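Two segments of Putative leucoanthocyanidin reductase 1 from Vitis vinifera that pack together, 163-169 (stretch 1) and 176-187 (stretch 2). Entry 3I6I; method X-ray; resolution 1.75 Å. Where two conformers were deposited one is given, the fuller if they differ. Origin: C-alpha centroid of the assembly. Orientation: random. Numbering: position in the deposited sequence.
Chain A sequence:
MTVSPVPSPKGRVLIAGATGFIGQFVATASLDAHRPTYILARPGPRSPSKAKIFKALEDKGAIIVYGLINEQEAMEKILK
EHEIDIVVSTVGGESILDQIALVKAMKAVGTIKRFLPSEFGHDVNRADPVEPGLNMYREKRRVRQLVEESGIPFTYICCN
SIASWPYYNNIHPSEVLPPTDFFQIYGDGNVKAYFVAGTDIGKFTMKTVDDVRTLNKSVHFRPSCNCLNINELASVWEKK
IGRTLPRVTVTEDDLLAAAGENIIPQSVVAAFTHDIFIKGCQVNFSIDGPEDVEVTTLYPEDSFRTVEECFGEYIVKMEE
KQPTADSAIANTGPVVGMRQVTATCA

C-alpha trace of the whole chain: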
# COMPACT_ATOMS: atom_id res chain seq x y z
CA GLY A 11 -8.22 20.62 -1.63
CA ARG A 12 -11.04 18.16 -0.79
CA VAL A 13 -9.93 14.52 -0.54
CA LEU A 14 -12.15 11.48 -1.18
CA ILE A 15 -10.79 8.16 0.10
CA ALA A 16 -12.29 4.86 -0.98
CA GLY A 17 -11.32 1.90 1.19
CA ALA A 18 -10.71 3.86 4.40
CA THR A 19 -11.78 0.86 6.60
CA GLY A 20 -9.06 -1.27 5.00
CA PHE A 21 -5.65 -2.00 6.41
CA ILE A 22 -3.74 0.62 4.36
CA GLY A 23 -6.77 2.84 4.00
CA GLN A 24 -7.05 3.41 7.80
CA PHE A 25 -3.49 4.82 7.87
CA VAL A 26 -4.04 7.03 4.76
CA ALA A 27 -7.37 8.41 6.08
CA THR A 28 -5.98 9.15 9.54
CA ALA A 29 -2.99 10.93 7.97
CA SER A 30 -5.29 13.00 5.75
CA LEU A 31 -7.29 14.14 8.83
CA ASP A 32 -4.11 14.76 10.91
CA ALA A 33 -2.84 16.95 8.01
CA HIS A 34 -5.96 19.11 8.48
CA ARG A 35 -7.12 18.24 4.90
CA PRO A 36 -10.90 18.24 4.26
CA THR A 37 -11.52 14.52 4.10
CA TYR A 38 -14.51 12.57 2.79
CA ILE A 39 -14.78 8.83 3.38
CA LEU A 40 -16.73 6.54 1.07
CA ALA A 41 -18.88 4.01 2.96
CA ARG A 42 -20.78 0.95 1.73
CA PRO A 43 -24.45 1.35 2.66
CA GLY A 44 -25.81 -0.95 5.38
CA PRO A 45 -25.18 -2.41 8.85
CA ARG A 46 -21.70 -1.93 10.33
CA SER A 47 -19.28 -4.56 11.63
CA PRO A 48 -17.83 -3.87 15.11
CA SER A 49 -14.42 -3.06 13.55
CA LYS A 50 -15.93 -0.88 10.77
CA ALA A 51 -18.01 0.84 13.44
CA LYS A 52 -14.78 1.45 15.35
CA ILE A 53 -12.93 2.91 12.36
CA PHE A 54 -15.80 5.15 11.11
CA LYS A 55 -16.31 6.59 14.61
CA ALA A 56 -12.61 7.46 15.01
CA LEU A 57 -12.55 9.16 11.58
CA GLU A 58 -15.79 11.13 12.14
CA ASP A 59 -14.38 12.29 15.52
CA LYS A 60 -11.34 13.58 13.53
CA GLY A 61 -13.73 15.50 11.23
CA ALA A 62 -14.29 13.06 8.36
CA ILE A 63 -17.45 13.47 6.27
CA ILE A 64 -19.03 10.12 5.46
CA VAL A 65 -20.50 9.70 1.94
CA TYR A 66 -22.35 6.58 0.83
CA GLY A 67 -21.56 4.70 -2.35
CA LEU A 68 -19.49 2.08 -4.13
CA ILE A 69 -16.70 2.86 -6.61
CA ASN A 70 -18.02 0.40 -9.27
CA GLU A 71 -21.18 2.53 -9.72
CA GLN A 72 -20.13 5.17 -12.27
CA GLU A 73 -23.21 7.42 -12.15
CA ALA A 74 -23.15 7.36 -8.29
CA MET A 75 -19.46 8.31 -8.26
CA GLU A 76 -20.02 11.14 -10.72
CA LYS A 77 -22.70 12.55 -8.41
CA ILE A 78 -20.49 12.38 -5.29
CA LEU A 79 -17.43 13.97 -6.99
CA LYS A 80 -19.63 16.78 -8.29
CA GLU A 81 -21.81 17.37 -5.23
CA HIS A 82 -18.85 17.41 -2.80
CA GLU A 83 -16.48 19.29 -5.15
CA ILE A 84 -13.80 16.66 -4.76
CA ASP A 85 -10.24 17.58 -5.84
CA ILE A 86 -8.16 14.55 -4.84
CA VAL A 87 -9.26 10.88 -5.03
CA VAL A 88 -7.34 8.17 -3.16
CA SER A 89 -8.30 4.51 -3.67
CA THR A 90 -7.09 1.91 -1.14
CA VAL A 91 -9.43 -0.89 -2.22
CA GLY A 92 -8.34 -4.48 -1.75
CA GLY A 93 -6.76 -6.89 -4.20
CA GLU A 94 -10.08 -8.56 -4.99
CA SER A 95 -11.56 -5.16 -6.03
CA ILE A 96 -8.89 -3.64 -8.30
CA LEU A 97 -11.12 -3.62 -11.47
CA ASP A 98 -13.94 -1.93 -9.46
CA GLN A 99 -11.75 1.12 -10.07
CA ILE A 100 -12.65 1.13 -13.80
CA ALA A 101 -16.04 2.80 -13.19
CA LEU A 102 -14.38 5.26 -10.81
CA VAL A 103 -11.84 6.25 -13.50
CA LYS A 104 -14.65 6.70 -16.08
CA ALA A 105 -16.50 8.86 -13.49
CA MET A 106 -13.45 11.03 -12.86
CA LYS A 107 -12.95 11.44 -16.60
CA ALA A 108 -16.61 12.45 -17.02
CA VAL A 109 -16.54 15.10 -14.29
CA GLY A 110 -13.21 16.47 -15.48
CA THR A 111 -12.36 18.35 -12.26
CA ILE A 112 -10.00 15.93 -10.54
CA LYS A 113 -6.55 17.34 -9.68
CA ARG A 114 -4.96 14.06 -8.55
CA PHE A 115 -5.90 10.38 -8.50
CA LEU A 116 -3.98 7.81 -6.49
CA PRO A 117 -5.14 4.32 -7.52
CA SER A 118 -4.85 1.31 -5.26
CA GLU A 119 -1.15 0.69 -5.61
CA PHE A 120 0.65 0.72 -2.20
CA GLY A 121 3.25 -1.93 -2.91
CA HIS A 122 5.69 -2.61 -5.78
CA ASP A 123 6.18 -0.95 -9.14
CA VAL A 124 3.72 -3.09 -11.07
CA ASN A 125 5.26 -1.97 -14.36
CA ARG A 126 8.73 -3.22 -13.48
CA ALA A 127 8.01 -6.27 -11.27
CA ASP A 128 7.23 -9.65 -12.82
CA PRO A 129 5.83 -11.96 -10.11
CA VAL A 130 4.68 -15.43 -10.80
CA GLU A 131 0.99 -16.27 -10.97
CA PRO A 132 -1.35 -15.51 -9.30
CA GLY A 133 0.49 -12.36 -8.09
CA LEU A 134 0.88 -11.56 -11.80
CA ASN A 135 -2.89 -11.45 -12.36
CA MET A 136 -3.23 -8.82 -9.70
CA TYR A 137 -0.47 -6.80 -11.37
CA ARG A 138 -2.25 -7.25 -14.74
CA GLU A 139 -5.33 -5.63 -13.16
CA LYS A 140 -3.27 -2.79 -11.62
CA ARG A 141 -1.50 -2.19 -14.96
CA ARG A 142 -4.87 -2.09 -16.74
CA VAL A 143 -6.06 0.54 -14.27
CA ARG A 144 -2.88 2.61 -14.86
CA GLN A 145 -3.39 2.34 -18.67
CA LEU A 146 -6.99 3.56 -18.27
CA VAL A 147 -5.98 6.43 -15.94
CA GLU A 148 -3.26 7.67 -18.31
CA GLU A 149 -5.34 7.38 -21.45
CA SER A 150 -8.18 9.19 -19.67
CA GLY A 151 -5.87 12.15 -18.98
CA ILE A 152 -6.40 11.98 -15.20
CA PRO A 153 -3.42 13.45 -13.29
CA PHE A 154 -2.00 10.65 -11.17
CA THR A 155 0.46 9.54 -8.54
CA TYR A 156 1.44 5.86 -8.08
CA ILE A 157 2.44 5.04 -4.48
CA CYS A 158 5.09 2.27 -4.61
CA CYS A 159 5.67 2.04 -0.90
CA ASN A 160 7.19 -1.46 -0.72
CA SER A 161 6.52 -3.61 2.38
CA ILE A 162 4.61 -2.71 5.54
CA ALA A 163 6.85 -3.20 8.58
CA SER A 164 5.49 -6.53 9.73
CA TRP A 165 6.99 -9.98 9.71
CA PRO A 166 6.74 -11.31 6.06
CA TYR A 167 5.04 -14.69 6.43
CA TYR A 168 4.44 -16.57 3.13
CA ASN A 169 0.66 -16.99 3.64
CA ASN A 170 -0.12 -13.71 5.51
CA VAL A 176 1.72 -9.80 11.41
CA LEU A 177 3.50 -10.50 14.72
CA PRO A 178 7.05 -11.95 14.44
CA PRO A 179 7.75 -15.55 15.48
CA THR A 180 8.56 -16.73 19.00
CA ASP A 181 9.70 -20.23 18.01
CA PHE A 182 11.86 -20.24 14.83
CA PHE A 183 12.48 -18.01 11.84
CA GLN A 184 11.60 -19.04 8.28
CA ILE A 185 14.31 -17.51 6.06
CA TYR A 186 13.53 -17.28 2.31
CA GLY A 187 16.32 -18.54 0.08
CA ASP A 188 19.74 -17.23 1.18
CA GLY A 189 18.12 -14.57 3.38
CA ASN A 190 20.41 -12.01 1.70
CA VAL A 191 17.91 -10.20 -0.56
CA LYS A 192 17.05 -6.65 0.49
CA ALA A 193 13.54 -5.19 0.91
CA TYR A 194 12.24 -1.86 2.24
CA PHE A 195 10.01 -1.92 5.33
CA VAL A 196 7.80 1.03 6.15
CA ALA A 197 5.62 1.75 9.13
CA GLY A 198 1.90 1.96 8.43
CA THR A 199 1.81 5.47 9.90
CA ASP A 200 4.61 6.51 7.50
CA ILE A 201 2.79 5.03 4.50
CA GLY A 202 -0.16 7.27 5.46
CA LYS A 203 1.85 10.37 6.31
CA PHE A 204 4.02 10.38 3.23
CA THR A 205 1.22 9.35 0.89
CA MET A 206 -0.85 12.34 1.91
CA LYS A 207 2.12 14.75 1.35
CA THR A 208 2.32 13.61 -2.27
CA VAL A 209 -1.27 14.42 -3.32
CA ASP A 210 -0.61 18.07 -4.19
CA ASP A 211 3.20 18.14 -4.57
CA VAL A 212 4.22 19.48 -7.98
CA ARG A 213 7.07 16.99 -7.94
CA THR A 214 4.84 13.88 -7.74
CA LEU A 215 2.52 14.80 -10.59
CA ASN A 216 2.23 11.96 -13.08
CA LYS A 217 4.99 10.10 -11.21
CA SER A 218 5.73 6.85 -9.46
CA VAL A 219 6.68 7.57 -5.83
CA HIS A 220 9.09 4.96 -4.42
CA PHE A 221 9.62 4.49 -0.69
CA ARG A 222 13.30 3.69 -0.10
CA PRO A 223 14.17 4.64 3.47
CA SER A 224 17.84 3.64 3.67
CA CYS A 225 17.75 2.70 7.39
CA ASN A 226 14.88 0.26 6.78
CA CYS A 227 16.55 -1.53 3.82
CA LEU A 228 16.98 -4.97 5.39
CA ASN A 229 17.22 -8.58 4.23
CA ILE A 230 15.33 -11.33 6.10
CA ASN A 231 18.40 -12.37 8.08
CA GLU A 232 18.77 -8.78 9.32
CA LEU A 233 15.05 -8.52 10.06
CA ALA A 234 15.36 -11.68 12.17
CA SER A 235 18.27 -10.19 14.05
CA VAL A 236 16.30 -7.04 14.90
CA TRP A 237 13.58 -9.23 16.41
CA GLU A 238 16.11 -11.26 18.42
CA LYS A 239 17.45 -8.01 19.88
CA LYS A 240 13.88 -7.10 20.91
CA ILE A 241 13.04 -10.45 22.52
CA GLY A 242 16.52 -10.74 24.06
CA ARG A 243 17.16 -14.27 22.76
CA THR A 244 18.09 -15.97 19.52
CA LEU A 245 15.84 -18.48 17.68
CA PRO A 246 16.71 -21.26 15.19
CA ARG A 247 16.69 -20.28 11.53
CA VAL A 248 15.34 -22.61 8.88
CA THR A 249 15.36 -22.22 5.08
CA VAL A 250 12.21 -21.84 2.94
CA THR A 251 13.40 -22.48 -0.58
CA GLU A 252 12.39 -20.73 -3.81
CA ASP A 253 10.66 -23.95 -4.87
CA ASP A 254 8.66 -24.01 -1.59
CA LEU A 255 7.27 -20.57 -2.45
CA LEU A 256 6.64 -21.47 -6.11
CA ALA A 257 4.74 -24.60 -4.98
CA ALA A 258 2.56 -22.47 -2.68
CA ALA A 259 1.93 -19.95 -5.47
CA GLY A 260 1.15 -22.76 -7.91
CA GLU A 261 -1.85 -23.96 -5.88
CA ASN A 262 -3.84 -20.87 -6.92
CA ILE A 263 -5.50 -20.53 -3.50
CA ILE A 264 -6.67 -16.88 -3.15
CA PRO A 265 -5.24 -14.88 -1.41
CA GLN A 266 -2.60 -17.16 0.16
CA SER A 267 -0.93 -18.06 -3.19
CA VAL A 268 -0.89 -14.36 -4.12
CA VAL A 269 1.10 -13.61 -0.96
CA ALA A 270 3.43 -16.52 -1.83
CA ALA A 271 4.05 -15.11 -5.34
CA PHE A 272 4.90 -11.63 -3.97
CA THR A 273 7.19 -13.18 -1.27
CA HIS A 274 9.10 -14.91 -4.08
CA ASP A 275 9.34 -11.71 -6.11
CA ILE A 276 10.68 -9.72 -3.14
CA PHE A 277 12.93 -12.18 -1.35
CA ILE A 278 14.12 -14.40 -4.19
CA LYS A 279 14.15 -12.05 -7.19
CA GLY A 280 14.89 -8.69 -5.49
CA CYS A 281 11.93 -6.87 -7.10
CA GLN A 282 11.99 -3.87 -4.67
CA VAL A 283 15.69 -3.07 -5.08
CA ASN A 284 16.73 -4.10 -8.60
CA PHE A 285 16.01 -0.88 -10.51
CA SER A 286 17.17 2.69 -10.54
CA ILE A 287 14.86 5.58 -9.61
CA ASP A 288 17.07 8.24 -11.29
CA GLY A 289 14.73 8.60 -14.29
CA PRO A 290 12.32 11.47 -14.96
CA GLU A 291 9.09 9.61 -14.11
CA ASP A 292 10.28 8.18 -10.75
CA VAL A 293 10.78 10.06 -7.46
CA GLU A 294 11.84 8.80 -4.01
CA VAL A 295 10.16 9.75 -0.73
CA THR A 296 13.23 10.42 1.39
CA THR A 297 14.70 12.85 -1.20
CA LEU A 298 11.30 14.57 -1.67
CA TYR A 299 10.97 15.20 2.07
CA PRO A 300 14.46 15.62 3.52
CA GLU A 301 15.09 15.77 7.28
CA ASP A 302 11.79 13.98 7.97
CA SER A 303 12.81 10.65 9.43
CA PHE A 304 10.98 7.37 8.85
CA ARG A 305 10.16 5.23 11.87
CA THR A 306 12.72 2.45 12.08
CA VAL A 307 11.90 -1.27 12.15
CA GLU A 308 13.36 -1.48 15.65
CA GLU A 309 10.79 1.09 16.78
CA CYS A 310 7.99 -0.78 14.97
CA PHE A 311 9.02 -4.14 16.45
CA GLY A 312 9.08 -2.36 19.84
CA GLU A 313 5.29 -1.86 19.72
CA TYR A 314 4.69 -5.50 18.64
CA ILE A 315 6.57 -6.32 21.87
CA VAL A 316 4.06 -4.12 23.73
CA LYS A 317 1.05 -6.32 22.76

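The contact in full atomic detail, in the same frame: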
# COMPACT_ATOMS: atom_id res chain seq x y z
N ALA A 163 5.89 -2.72 7.61
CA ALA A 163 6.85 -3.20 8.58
C ALA A 163 6.26 -4.24 9.51
O ALA A 163 6.07 -4.01 10.68
CB ALA A 163 7.40 -2.08 9.33
N SER A 164 5.98 -5.40 8.95
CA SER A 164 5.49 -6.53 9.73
C SER A 164 6.40 -7.68 9.37
O SER A 164 7.27 -7.54 8.51
CB SER A 164 4.04 -6.86 9.37
OG SER A 164 3.89 -7.09 7.98
N TRP A 165 6.23 -8.80 10.04
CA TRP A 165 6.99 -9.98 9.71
C TRP A 165 6.37 -10.54 8.41
O TRP A 165 5.17 -10.72 8.36
CB TRP A 165 7.02 -11.04 10.83
CG TRP A 165 7.96 -12.11 10.42
CD1 TRP A 165 7.67 -13.21 9.68
CD2 TRP A 165 9.39 -12.08 10.55
NE1 TRP A 165 8.82 -13.91 9.40
CE2 TRP A 165 9.88 -13.24 9.93
CE3 TRP A 165 10.29 -11.19 11.15
CZ2 TRP A 165 11.25 -13.55 9.89
CZ3 TRP A 165 11.64 -11.50 11.11
CH2 TRP A 165 12.10 -12.65 10.49
N PRO A 166 7.19 -10.77 7.36
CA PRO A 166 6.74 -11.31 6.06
C PRO A 166 6.52 -12.82 6.04
O PRO A 166 7.39 -13.58 5.61
CB PRO A 166 7.90 -10.94 5.13
CG PRO A 166 9.08 -10.94 5.99
CD PRO A 166 8.64 -10.44 7.33
N TYR A 167 5.39 -13.28 6.55
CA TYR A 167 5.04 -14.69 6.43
C TYR A 167 4.56 -15.00 5.00
O TYR A 167 3.99 -14.14 4.37
CB TYR A 167 3.92 -15.02 7.39
CG TYR A 167 4.32 -14.95 8.84
CD1 TYR A 167 5.04 -16.00 9.43
CD2 TYR A 167 3.97 -13.85 9.62
CE1 TYR A 167 5.39 -15.95 10.77
CE2 TYR A 167 4.33 -13.80 10.97
CZ TYR A 167 5.03 -14.84 11.54
OH TYR A 167 5.39 -14.81 12.87
N TYR A 168 4.73 -16.24 4.55
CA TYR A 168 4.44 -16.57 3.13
C TYR A 168 2.94 -16.59 2.80
O TYR A 168 2.57 -16.46 1.63
CB TYR A 168 5.01 -17.94 2.74
CG TYR A 168 4.12 -19.11 3.11
CD1 TYR A 168 3.35 -19.78 2.15
CD2 TYR A 168 4.03 -19.54 4.43
CE1 TYR A 168 2.52 -20.88 2.49
CE2 TYR A 168 3.21 -20.63 4.79
CZ TYR A 168 2.44 -21.29 3.81
OH TYR A 168 1.63 -22.39 4.15
N ASN A 169 2.11 -16.83 3.82
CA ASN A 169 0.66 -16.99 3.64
C ASN A 169 -0.15 -15.77 4.11
O ASN A 169 -1.36 -15.71 3.87
CB ASN A 169 0.14 -18.28 4.31
CG ASN A 169 0.64 -18.45 5.74
OD1 ASN A 169 1.50 -17.72 6.18
ND2 ASN A 169 0.10 -19.44 6.47
N VAL A 176 0.99 -11.08 11.49
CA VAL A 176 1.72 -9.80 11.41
C VAL A 176 2.80 -9.72 12.49
O VAL A 176 3.81 -9.00 12.34
N LEU A 177 2.58 -10.48 13.57
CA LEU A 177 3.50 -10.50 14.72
C LEU A 177 4.65 -11.52 14.54
O LEU A 177 4.40 -12.70 14.32
CB LEU A 177 2.73 -10.80 16.01
N PRO A 178 5.91 -11.07 14.70
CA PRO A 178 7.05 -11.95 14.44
C PRO A 178 7.05 -13.26 15.24
O PRO A 178 6.37 -13.37 16.28
CB PRO A 178 8.25 -11.10 14.84
CG PRO A 178 7.75 -9.69 14.82
CD PRO A 178 6.34 -9.77 15.23
N PRO A 179 7.84 -14.24 14.80
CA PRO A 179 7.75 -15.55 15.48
C PRO A 179 8.43 -15.60 16.83
O PRO A 179 9.43 -14.91 17.06
CB PRO A 179 8.46 -16.49 14.51
CG PRO A 179 9.30 -15.64 13.66
CD PRO A 179 8.73 -14.28 13.63
N THR A 180 7.91 -16.45 17.72
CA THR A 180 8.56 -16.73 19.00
C THR A 180 9.19 -18.12 19.07
O THR A 180 9.71 -18.52 20.11
CB THR A 180 7.55 -16.55 20.18
OG1 THR A 180 6.46 -17.46 20.02
CG2 THR A 180 7.02 -15.10 20.21
N ASP A 181 9.16 -18.87 17.98
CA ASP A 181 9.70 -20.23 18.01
C ASP A 181 10.90 -20.46 17.09
O ASP A 181 11.94 -20.90 17.57
CB ASP A 181 8.61 -21.27 17.77
CG ASP A 181 7.74 -20.98 16.56
OD1 ASP A 181 7.91 -19.94 15.83
OD2 ASP A 181 6.87 -21.86 16.34
N PHE A 182 10.74 -20.18 15.80
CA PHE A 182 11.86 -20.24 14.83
C PHE A 182 11.56 -19.33 13.65
O PHE A 182 10.40 -18.97 13.40
CB PHE A 182 12.17 -21.67 14.37
CG PHE A 182 11.03 -22.36 13.63
CD1 PHE A 182 10.11 -23.13 14.32
CD2 PHE A 182 10.85 -22.20 12.27
CE1 PHE A 182 9.03 -23.74 13.65
CE2 PHE A 182 9.78 -22.82 11.61
CZ PHE A 182 8.89 -23.59 12.32
N PHE A 183 12.61 -18.93 12.94
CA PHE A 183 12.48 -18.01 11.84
C PHE A 183 12.51 -18.82 10.54
O PHE A 183 13.39 -19.63 10.33
CB PHE A 183 13.65 -17.01 11.79
CG PHE A 183 13.71 -16.03 12.92
CD1 PHE A 183 12.82 -14.95 12.99
CD2 PHE A 183 14.73 -16.10 13.86
CE1 PHE A 183 12.92 -14.00 14.01
CE2 PHE A 183 14.83 -15.17 14.91
CZ PHE A 183 13.92 -14.11 14.99
N GLN A 184 11.56 -18.55 9.65
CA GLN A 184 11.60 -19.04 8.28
C GLN A 184 12.28 -18.00 7.38
O GLN A 184 11.74 -16.91 7.17
CB GLN A 184 10.18 -19.36 7.79
CG GLN A 184 9.60 -20.47 8.51
CD GLN A 184 8.37 -21.08 7.84
OE1 GLN A 184 7.59 -20.39 7.16
NE2 GLN A 184 8.21 -22.39 8.00
N ILE A 185 13.45 -18.37 6.87
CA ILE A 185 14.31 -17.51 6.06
C ILE A 185 14.16 -17.95 4.60
O ILE A 185 14.46 -19.12 4.26
CB ILE A 185 15.81 -17.65 6.50
CG1 ILE A 185 16.02 -17.37 8.01
CG2 ILE A 185 16.74 -16.77 5.68
CD1 ILE A 185 15.55 -16.01 8.43
N TYR A 186 13.69 -17.01 3.75
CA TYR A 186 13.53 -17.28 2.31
C TYR A 186 14.86 -17.27 1.60
O TYR A 186 15.63 -16.29 1.66
CB TYR A 186 12.55 -16.27 1.65
CG TYR A 186 11.29 -16.16 2.42
CD1 TYR A 186 10.47 -17.26 2.56
CD2 TYR A 186 10.93 -14.98 3.06
CE1 TYR A 186 9.31 -17.20 3.30
CE2 TYR A 186 9.77 -14.89 3.80
CZ TYR A 186 8.96 -16.02 3.93
OH TYR A 186 7.79 -15.99 4.68
N GLY A 187 15.10 -18.37 0.88
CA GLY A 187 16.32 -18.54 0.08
C GLY A 187 17.56 -18.38 0.93
O GLY A 187 17.66 -18.97 2.02
O HOH W 1 8.97 -16.10 7.47
O HOH W 2 6.47 -17.93 6.26

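Residues 163-169, which form no regular helix or strand, pack against 176-187, a loop that leads into a short strand at 183-186. The contact buries 545 Å² in all, and its direct hydrogen bonds all end on backbone carbonyls. Closest to the N-terminal end of both segments, the amide of W165 donates to V176 O; the N-H points almost straight at the oxygen (173°), but at 3.3 Å from W165 N to V176 O the bond is weak. Two tyrosine hydroxyls make the shorter bonds, one from each segment. Y167 OH donates to L177 O at 2.7 Å. The CA-to-CB bond of Y167 points away from the second segment, yet the length of the side chain brings the hydroxyl back to it, with L177 O lying at the ring edge, near its plane. P179 N is also near, 3.2 Å from Y167 OH, but a proline nitrogen within the chain has no hydrogen to give, so this is proximity alone. In the other direction Y186, whose CA-to-CB bond points toward the first segment, donates from OH to P166 O at 2.6 Å. Y168 N lies 3.1 Å from Y186 OH, but the angle is poor and no hydrogen bond results; that amide is satisfied instead by water 2, which accepts from Y168 N at 3.0 Å and donates to Q184 OE1 at 2.8 Å, joining backbone to side chain across the contact. Water 1 does similar work for the indole. It accepts from W165 NE1 at 2.9 Å and donates both to Q184 O, 2.9 Å from the water oxygen, and to Y186 OH, 3.0 Å from it. The buried indole N-H thus finds its acceptor in solvent, while Y186 OH receives a hydrogen from water 1 as it gives its own to P166 O.

Around these polar links, W165 (chi1 t) provides the apolar centre and has the largest area covered by the other segment. P179 CD sits over one face of the indole, 3.9 Å from the centroid of its five-membered ring and 12° off the normal, a CH-pi contact. W165 CB rests 4.2 Å from P178 CB. At the far end of the indole, W165 CH2 approaches F183 CD1 to 3.5 Å; the W165 six-membered ring and the F183 ring meet obliquely, their planes at 35°. P179 CD also lies 4.3 Å from Y167 CZ, so the same proline carbon touches both aromatic side chains.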